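Local coordinates for type IV pilus biogenesis protein PilB (Streptococcus sanguinis, PDB 7B7P), which serves as a minor pilin of type IV pili with a direct role in adhesion, and carries a metal-binding von Willebrand factor A-like module, at residues I55-D60 and M89-E94; S108-G113 and G123-I128. All blocks are in the same frame, centred on the assembly; numbering follows the deposited sequence.

Interaction 1 (I55-D60 and M89-E94); sequences IGLSAD and MKLDLE
Leu57 has the largest share of the buried surface, its branched end touching both Leu91 and Leu93. Its CG, beside the backbone N and anti to the carbonyl carbon (chi1 -81°), lies 3.6 Å from Leu93 CB, and the two branches beyond it divide the work. CD1 goes to Leu91, 3.5 Å from Leu91 CB, with the two side chains crossing at about a right angle. CD2 sits near Leu93 CB and CD2.

Leu93 extends the same patch. It has CG anti to its own backbone N (chi1 164°), and its CD2 approaches the main chain of the other segment, 3.9 Å from Gly56 CA. Leu93 thus packs against both a leucine side chain and bare backbone.

Contacts with carbonyl oxygens are of another kind. Leu57 CD1 comes to 3.1 Å from Leu91 O, a tight approach of a methyl group to a polar atom. Toward the more open end, Lys90 CG lies 3.7 Å from Asp60 O, a touch made by the aliphatic part of the lysine chain.

Hydrogen bonds are absent between 55-60 and 89-94. The strand axes approach to 7.6 Å at 150°, well beyond the spacing of paired strands, and the two strands belong to different sheets. Just past the first segment, Leu91 and Gly61 share a backbone hydrogen bond. Helix 9-27 borders the same region, with Met16 against Leu91, while Val64 of the neighbouring strand touches Leu57. The chemistry implies a junction between two sheets of what is probably the pilin module, held by leucine packing, whose cohesion within these segments comes from shape and burial of apolar surface, without polar cross-links.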
loop_
_atom_site.group_PDB
_atom_site.type_symbol
_atom_site.label_atom_id
_atom_site.label_comp_id
_atom_site.label_asym_id
_atom_site.label_seq_id
_atom_site.Cartn_x
_atom_site.Cartn_y
_atom_site.Cartn_z
ATOM N N ILE A 55 11.810 -24.939 -1.136
ATOM C CA ILE A 55 12.823 -25.717 -0.432
ATOM C C ILE A 55 12.390 -25.829 1.023
ATOM O O ILE A 55 12.007 -24.830 1.641
ATOM C CB ILE A 55 14.222 -25.079 -0.517
ATOM C CG1 ILE A 55 14.696 -24.978 -1.955
ATOM C CG2 ILE A 55 15.226 -25.885 0.293
ATOM C CD1 ILE A 55 15.849 -24.022 -2.124
ATOM N N GLY A 56 12.461 -27.029 1.571
ATOM C CA GLY A 56 12.096 -27.223 2.960
ATOM C C GLY A 56 12.278 -28.671 3.339
ATOM O O GLY A 56 12.527 -29.536 2.493
ATOM N N LEU A 57 12.146 -28.923 4.636
ATOM C CA LEU A 57 12.344 -30.259 5.167
ATOM C C LEU A 57 11.170 -31.176 4.831
ATOM O O LEU A 57 10.044 -30.736 4.564
ATOM C CB LEU A 57 12.533 -30.211 6.678
ATOM C CG LEU A 57 13.939 -29.853 7.149
ATOM C CD1 LEU A 57 14.173 -30.431 8.537
ATOM C CD2 LEU A 57 14.973 -30.349 6.153
ATOM N N SER A 58 11.454 -32.476 4.874
ATOM C CA SER A 58 10.453 -33.508 4.665
ATOM C C SER A 58 9.401 -33.481 5.767
ATOM O O SER A 58 9.513 -32.769 6.775
ATOM C CB SER A 58 11.101 -34.897 4.627
ATOM O OG SER A 58 11.841 -35.185 5.804
ATOM N N ALA A 59 8.353 -34.277 5.556
ATOM C CA ALA A 59 7.412 -34.561 6.626
ATOM C C ALA A 59 8.126 -35.251 7.779
ATOM O O ALA A 59 8.070 -34.796 8.927
ATOM C CB ALA A 59 6.261 -35.412 6.087
ATOM N N ASP A 60 8.850 -36.335 7.476
ATOM C CA ASP A 60 9.605 -37.044 8.506
ATOM C C ASP A 60 10.751 -36.212 9.071
ATOM O O ASP A 60 11.353 -36.614 10.077
ATOM C CB ASP A 60 10.140 -38.380 7.964
ATOM C CG ASP A 60 10.971 -38.223 6.693
ATOM O OD1 ASP A 60 11.789 -37.279 6.608
ATOM O OD2 ASP A 60 10.818 -39.065 5.777
ATOM N N MET A 89 18.522 -39.424 10.941
ATOM C CA MET A 89 18.620 -38.289 11.847
ATOM C C MET A 89 17.566 -37.244 11.498
ATOM O O MET A 89 17.242 -37.033 10.326
ATOM C CB MET A 89 20.016 -37.675 11.758
ATOM C CG MET A 89 20.427 -36.824 12.935
ATOM S SD MET A 89 21.997 -35.980 12.614
ATOM C CE MET A 89 23.031 -37.395 12.245
ATOM N N LYS A 90 17.030 -36.590 12.522
ATOM C CA LYS A 90 16.003 -35.577 12.328
ATOM C C LYS A 90 16.636 -34.187 12.329
ATOM O O LYS A 90 17.509 -33.888 13.151
ATOM C CB LYS A 90 14.919 -35.694 13.403
ATOM C CG LYS A 90 13.721 -36.541 12.953
ATOM C CD LYS A 90 13.777 -37.947 13.553
ATOM C CE LYS A 90 12.385 -38.562 13.706
ATOM N NZ LYS A 90 12.375 -39.809 14.543
ATOM N N LEU A 91 16.194 -33.346 11.395
ATOM C CA LEU A 91 16.879 -32.111 11.041
ATOM C C LEU A 91 16.084 -30.880 11.469
ATOM O O LEU A 91 14.856 -30.917 11.570
ATOM C CB LEU A 91 17.132 -32.067 9.532
ATOM C CG LEU A 91 18.094 -33.120 8.991
ATOM C CD1 LEU A 91 18.233 -33.001 7.480
ATOM C CD2 LEU A 91 19.438 -32.961 9.663
ATOM N N ASP A 92 16.807 -29.785 11.723
ATOM C CA ASP A 92 16.232 -28.486 12.074
ATOM C C ASP A 92 16.716 -27.463 11.046
ATOM O O ASP A 92 17.899 -27.098 11.037
ATOM C CB ASP A 92 16.631 -28.091 13.499
ATOM C CG ASP A 92 15.914 -26.832 14.002
ATOM O OD1 ASP A 92 14.813 -26.511 13.495
ATOM O OD2 ASP A 92 16.448 -26.176 14.930
ATOM N N LEU A 93 15.806 -27.003 10.183
ATOM C CA LEU A 93 16.132 -26.106 9.078
ATOM C C LEU A 93 15.423 -24.771 9.270
ATOM O O LEU A 93 14.195 -24.730 9.391
ATOM C CB LEU A 93 15.731 -26.732 7.745
ATOM C CG LEU A 93 15.675 -25.766 6.572
ATOM C CD1 LEU A 93 17.075 -25.241 6.238
ATOM C CD2 LEU A 93 15.044 -26.455 5.371
ATOM N N GLU A 94 16.185 -23.678 9.271
ATOM C CA GLU A 94 15.608 -22.363 9.511
ATOM C C GLU A 94 16.272 -21.324 8.616
ATOM O O GLU A 94 17.497 -21.328 8.460
ATOM C CB GLU A 94 15.745 -21.968 10.990
ATOM C CG GLU A 94 15.398 -20.509 11.253
ATOM C CD GLU A 94 15.327 -20.155 12.730
ATOM O OE1 GLU A 94 15.821 -20.944 13.570
ATOM O OE2 GLU A 94 14.781 -19.073 13.047
#

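Interaction 2 (S108-G113 and G123-I128); sequences SYNLTG and GIDTAI
Tyr109 and Ala127 form an antiparallel hydrogen-bonded pair: Tyr109 N lies 2.9 Å from Ala127 O, and Ala127 N returns a bond of 3.0 Å to Tyr109 O. Leu111 and Ile124 form the second such pair, at 3.2 Å from Leu111 N to Ile124 O, where the N-H points almost straight at the oxygen (171°). Between the pairs the register slips by one residue, a beta bulge at Asp125 and Thr126 opposite Asn110. CA-H...O contacts accompany this tightly packed ladder, as from Thr126 CA to Tyr109 O (3.2 Å).

The side chains of Tyr109, Leu111 and Ile124 share the face that meets Met20 of helix 9-27, and Tyr109 OH bonds to Asp24 of that helix. The other side is more open to solvent: exposed Ile128 has CD1 3.7 Å from buried Ser108 CB, and exposed Thr126 has CG2 4.0 Å from the same atom. At the bulge Asn110 CG is anti to its backbone N (chi1 -174°); ND2 lies 2.5 Å from Asp125 O, a doubtfully short approach whose poor angle rules out a hydrogen bond. The chemistry implies a hairpin fastened by its main chain, with apolar side chains of one face packed against helix 9-27.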
loop_
_atom_site.group_PDB
_atom_site.type_symbol
_atom_site.label_atom_id
_atom_site.label_comp_id
_atom_site.label_asym_id
_atom_site.label_seq_id
_atom_site.Cartn_x
_atom_site.Cartn_y
_atom_site.Cartn_z
ATOM N N SER A 108 20.470 -15.787 6.362
ATOM C CA SER A 108 21.155 -16.726 7.231
ATOM C C SER A 108 20.465 -18.080 7.149
ATOM O O SER A 108 19.232 -18.169 7.096
ATOM C CB SER A 108 21.224 -16.217 8.672
ATOM O OG SER A 108 20.227 -16.786 9.480
ATOM N N TYR A 109 21.277 -19.122 7.080
ATOM C CA TYR A 109 20.810 -20.494 7.069
ATOM C C TYR A 109 21.174 -21.162 8.384
ATOM O O TYR A 109 22.242 -20.905 8.952
ATOM C CB TYR A 109 21.434 -21.285 5.932
ATOM C CG TYR A 109 21.279 -20.707 4.563
ATOM C CD1 TYR A 109 20.022 -20.516 3.999
ATOM C CD2 TYR A 109 22.399 -20.402 3.801
ATOM C CE1 TYR A 109 19.886 -20.012 2.713
ATOM C CE2 TYR A 109 22.282 -19.901 2.522
ATOM C CZ TYR A 109 21.023 -19.709 1.976
ATOM O OH TYR A 109 20.918 -19.196 0.704
ATOM N N ASN A 110 20.280 -22.020 8.856
ATOM C CA ASN A 110 20.522 -22.888 9.995
ATOM C C ASN A 110 20.172 -24.304 9.557
ATOM O O ASN A 110 19.130 -24.517 8.932
ATOM C CB ASN A 110 19.689 -22.455 11.205
ATOM C CG ASN A 110 20.020 -23.250 12.449
ATOM O OD1 ASN A 110 19.883 -24.478 12.472
ATOM N ND2 ASN A 110 20.458 -22.557 13.496
ATOM N N LEU A 111 21.052 -25.261 9.847
ATOM C CA LEU A 111 20.802 -26.646 9.444
ATOM C C LEU A 111 21.493 -27.549 10.466
ATOM O O LEU A 111 22.672 -27.883 10.320
ATOM C CB LEU A 111 21.281 -26.923 8.026
ATOM C CG LEU A 111 21.018 -28.351 7.538
ATOM C CD1 LEU A 111 19.579 -28.776 7.845
ATOM C CD2 LEU A 111 21.321 -28.490 6.064
ATOM N N THR A 112 20.746 -27.935 11.499
ATOM C CA THR A 112 21.323 -28.752 12.558
ATOM C C THR A 112 20.545 -30.052 12.771
ATOM O O THR A 112 19.823 -30.515 11.879
ATOM C CB THR A 112 21.415 -27.967 13.877
ATOM O OG1 THR A 112 20.156 -27.359 14.198
ATOM C CG2 THR A 112 22.495 -26.892 13.788
ATOM N N GLY A 113 20.696 -30.646 13.953
ATOM C CA GLY A 113 20.154 -31.957 14.255
ATOM C C GLY A 113 21.074 -32.734 15.179
ATOM O O GLY A 113 22.299 -32.642 15.055
ATOM N N GLY A 123 26.060 -29.774 12.466
ATOM C CA GLY A 123 25.641 -28.856 11.427
ATOM C C GLY A 123 26.186 -27.450 11.562
ATOM O O GLY A 123 27.281 -27.237 12.088
ATOM N N ILE A 124 25.420 -26.481 11.076
ATOM C CA ILE A 124 25.815 -25.085 11.059
ATOM C C ILE A 124 24.758 -24.296 11.811
ATOM O O ILE A 124 23.603 -24.211 11.368
ATOM C CB ILE A 124 25.982 -24.558 9.631
ATOM C CG1 ILE A 124 26.840 -25.533 8.821
ATOM C CG2 ILE A 124 26.601 -23.156 9.650
ATOM C CD1 ILE A 124 26.138 -26.145 7.647
ATOM N N ASP A 125 25.158 -23.715 12.946
ATOM C CA ASP A 125 24.243 -22.901 13.743
ATOM C C ASP A 125 23.740 -21.709 12.946
ATOM O O ASP A 125 22.552 -21.362 13.006
ATOM C CB ASP A 125 24.936 -22.430 15.030
ATOM C CG ASP A 125 24.622 -23.323 16.225
ATOM O OD1 ASP A 125 23.483 -23.849 16.283
ATOM O OD2 ASP A 125 25.508 -23.500 17.098
ATOM N N THR A 126 24.624 -21.073 12.194
ATOM C CA THR A 126 24.208 -19.959 11.357
ATOM C C THR A 126 25.282 -19.674 10.320
ATOM O O THR A 126 26.461 -19.555 10.663
ATOM C CB THR A 126 23.912 -18.724 12.215
ATOM O OG1 THR A 126 22.624 -18.887 12.832
ATOM C CG2 THR A 126 23.930 -17.447 11.379
ATOM N N ALA A 127 24.889 -19.601 9.054
ATOM C CA ALA A 127 25.792 -19.246 7.971
ATOM C C ALA A 127 25.167 -18.119 7.163
ATOM O O ALA A 127 24.032 -18.244 6.699
ATOM C CB ALA A 127 26.087 -20.456 7.074
ATOM N N ILE A 128 25.898 -17.025 7.014
ATOM C CA ILE A 128 25.438 -15.862 6.269
ATOM C C ILE A 128 25.798 -16.040 4.802
ATOM O O ILE A 128 26.954 -16.322 4.468
ATOM C CB ILE A 128 26.067 -14.576 6.826
ATOM C CG1 ILE A 128 25.428 -14.199 8.157
ATOM C CG2 ILE A 128 25.953 -13.428 5.805
ATOM C CD1 ILE A 128 23.963 -13.869 8.063
#

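In the fold
Both interactions are partly buried, and their centres lie 12 Å apart. The inner residues are Gly56 and Leu93 in interaction 1, and Ser108, Tyr109, Leu111 and Thr112 in interaction 2; Asp60 and Lys90, and Asp125, Thr126 and Ile128, are exposed. Strands 92-101 and 104-112, neighbours in one three-stranded antiparallel sheet, join the two: Glu94 O is 2.9 Å from Asn110 N, a probable hydrogen bond. Interaction 2 binds the middle strand to the outermost strand 124-130, whereas interaction 1 faces the opposite margin, where strand 92-101 meets a different sheet. The chemistry follows: main-chain pairing within the sheet, side-chain packing between sheets. The magnesium site lies elsewhere in the chain.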